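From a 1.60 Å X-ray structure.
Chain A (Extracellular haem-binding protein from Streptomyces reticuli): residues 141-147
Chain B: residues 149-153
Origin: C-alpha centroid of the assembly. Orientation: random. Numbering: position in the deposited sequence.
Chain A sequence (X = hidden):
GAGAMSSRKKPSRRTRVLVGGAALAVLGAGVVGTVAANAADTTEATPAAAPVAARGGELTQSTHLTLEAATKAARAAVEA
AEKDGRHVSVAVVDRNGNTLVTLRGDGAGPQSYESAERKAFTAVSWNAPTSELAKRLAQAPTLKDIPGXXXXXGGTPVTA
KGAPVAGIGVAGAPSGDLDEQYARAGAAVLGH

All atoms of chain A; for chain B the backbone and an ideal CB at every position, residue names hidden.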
# COMPACT_ATOMS: atom_id res chain seq x y z
N PRO A 141 14.22 -4.24 -21.21
CA PRO A 141 13.65 -5.16 -20.23
C PRO A 141 13.02 -4.47 -19.01
O PRO A 141 12.22 -5.08 -18.32
CB PRO A 141 14.83 -6.04 -19.81
CG PRO A 141 16.06 -5.35 -20.31
CD PRO A 141 15.67 -4.44 -21.42
N THR A 142 13.38 -3.22 -18.75
CA THR A 142 12.86 -2.53 -17.57
C THR A 142 11.56 -1.76 -17.82
O THR A 142 11.07 -1.08 -16.94
CB THR A 142 13.94 -1.63 -16.92
OG1 THR A 142 14.38 -0.66 -17.86
CG2 THR A 142 15.14 -2.49 -16.50
N LEU A 143 11.02 -1.85 -19.03
CA LEU A 143 9.68 -1.31 -19.28
C LEU A 143 8.72 -1.90 -18.26
O LEU A 143 7.83 -1.21 -17.76
CB LEU A 143 9.21 -1.65 -20.69
CG LEU A 143 9.84 -0.82 -21.81
CD1 LEU A 143 9.39 -1.38 -23.14
CD2 LEU A 143 9.46 0.64 -21.72
N LYS A 144 8.92 -3.17 -17.92
CA LYS A 144 7.98 -3.85 -17.05
C LYS A 144 8.07 -3.41 -15.58
O LYS A 144 7.25 -3.80 -14.75
CB LYS A 144 8.12 -5.37 -17.17
CG LYS A 144 9.36 -5.93 -16.52
CD LYS A 144 9.42 -7.44 -16.74
CE LYS A 144 10.82 -7.97 -16.46
NZ LYS A 144 11.28 -7.63 -15.09
N ASP A 145 9.03 -2.54 -15.28
CA ASP A 145 9.17 -1.99 -13.93
C ASP A 145 8.32 -0.74 -13.74
O ASP A 145 8.19 -0.21 -12.63
CB ASP A 145 10.65 -1.74 -13.65
CG ASP A 145 11.44 -3.05 -13.54
OD1 ASP A 145 10.91 -4.01 -12.94
OD2 ASP A 145 12.56 -3.13 -14.05
N ILE A 146 7.71 -0.27 -14.82
CA ILE A 146 6.82 0.87 -14.74
C ILE A 146 5.57 0.47 -13.98
O ILE A 146 4.92 -0.54 -14.29
CB ILE A 146 6.49 1.38 -16.14
CG1 ILE A 146 7.73 1.98 -16.80
CG2 ILE A 146 5.31 2.39 -16.12
CD1 ILE A 146 7.58 2.26 -18.29
N PRO A 147 5.22 1.24 -12.94
CA PRO A 147 4.10 0.92 -12.08
C PRO A 147 2.80 0.74 -12.84
O PRO A 147 2.51 1.48 -13.79
CB PRO A 147 4.02 2.14 -11.15
CG PRO A 147 5.44 2.53 -11.01
CD PRO A 147 5.98 2.39 -12.42
N UNK B 149 12.66 2.72 -7.36
CA UNK B 149 13.53 2.92 -8.53
C UNK B 149 12.92 2.53 -9.88
O UNK B 149 11.96 1.76 -9.97
CB UNK B 149 14.82 2.12 -8.33
N UNK B 150 13.49 3.08 -10.95
CA UNK B 150 13.13 2.70 -12.30
C UNK B 150 14.36 2.88 -13.16
O UNK B 150 14.77 4.00 -13.44
CB UNK B 150 11.95 3.52 -12.83
N UNK B 151 14.96 1.76 -13.56
CA UNK B 151 16.23 1.77 -14.28
C UNK B 151 15.96 1.80 -15.79
O UNK B 151 16.17 0.82 -16.52
CB UNK B 151 17.08 0.55 -13.90
N UNK B 152 15.48 2.93 -16.26
CA UNK B 152 14.99 3.06 -17.62
C UNK B 152 15.31 4.49 -18.05
O UNK B 152 15.04 5.44 -17.31
CB UNK B 152 13.50 2.75 -17.72
N UNK B 153 15.95 4.62 -19.22
CA UNK B 153 16.36 5.92 -19.75
C UNK B 153 15.28 6.99 -19.61
O UNK B 153 14.10 6.74 -19.88
CB UNK B 153 16.75 5.78 -21.22

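Position 149 stands apart from chain A. Its CA-to-CB bond points sideways, and no atom of the chain A stretch lies within 5.5 Å of the ideal CB. The backbone is extended, with phi/psi of -95/159. Chain A sets little restriction here, and polar or apolar side chains would both suit. The deposited residue is B:Thr149, with chi1 in p. Its OG1 is hydrogen-bonded elsewhere in the structure. Its backbone is tied to chain A through water 1, which donates to B:Thr149 O at 2.7 Å and to A:Asp145 O at 2.6 Å.

Position 150 also points its CA-to-CB bond sideways, but a longer side chain could reach chain A. The ideal CB is 5.3 Å from A:Asp145 O. That leaves room for further atoms before contact. Ahead lie the CB of A:Asp145, the carbonyl of A:Thr142 and the aliphatic side chain of A:Ile146. A:Thr142 O already accepts from A:Asp145 N at 3.0 Å within the chain A stretch. A medium-sized apolar residue such as leucine, isoleucine or methionine would suit. The deposited residue is B:Leu150, with chi1 t and chi2 p. Its CD1 packs 3.6 Å from A:Asp145 CB and 3.8 Å from A:Thr142 O. Its CD2 lies 3.9 Å from A:Ile146 CG1. Both methyls lie against A:Ile146, and CD1 also covers A:Asp145 CB and A:Thr142 O.

At position 151 the backbone matters most. Its carbonyl O is 2.7 Å from A:Thr142 OG1, which donates a hydrogen bond to it. Any residue with a normal carbonyl could accept this bond, so it does not identify the side chain. The CA-to-CB bond points sideways, and the ideal CB is 4.4 Å from A:Thr142 CG2. Small residues would fit, as would large ones that turn away from chain A. The deposited residue is B:Phe151, with chi1 in m. The end of its side chain leads away, and its CB makes the nearest side-chain approach, 4.4 Å from A:Thr142 CG2. Water 2 adds a second polar link: it accepts from B:Phe151 N at 2.8 Å and donates to A:Asp145 OD2 at 2.9 Å.

Position 152 faces chain A directly. Its CA-to-CB bond points toward it, and the ideal CB is 3.5 Å from A:Thr142 OG1. Beyond lie the methyl groups of A:Leu143 and A:Ile146. A branched or flexible apolar side chain would suit, with leucine or methionine able to reach both. The deposited residue is B:Leu152, with chi1 t and chi2 p. Its CD2 lies 3.8 Å from A:Ile146 CD1 and 4.2 Å from A:Leu143 CD2. Its CD1 comes within 3.6 Å of A:Thr142 OG1.

Position 153 leaves the contact. Its CA-to-CB bond is sideways, with no chain A atom of the stretch within 5.5 Å of the ideal CB. Many residues would suit. The deposited residue is B:Ala153, which makes no contact with this stretch.

Chain B 149-153: TLFLA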
# COMPACT_ATOMS: atom_id res chain seq x y z
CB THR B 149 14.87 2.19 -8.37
OG1 THR B 149 14.64 0.78 -8.33
CG2 THR B 149 15.57 2.63 -7.06
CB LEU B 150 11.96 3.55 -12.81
CG LEU B 150 11.52 3.20 -14.23
CD1 LEU B 150 11.26 1.72 -14.42
CD2 LEU B 150 10.26 4.03 -14.58
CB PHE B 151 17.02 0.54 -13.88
CG PHE B 151 17.70 0.68 -12.56
CD1 PHE B 151 17.00 0.57 -11.37
CD2 PHE B 151 19.07 0.96 -12.50
CE1 PHE B 151 17.63 0.71 -10.13
CE2 PHE B 151 19.70 1.10 -11.26
CZ PHE B 151 18.99 0.98 -10.08
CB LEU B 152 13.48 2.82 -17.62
CG LEU B 152 12.74 3.01 -18.93
CD1 LEU B 152 13.19 1.95 -19.96
CD2 LEU B 152 11.25 2.94 -18.67
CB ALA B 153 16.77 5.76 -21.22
O HOH W 1 9.46 1.29 -10.93
O HOH W 2 13.88 -0.80 -13.02
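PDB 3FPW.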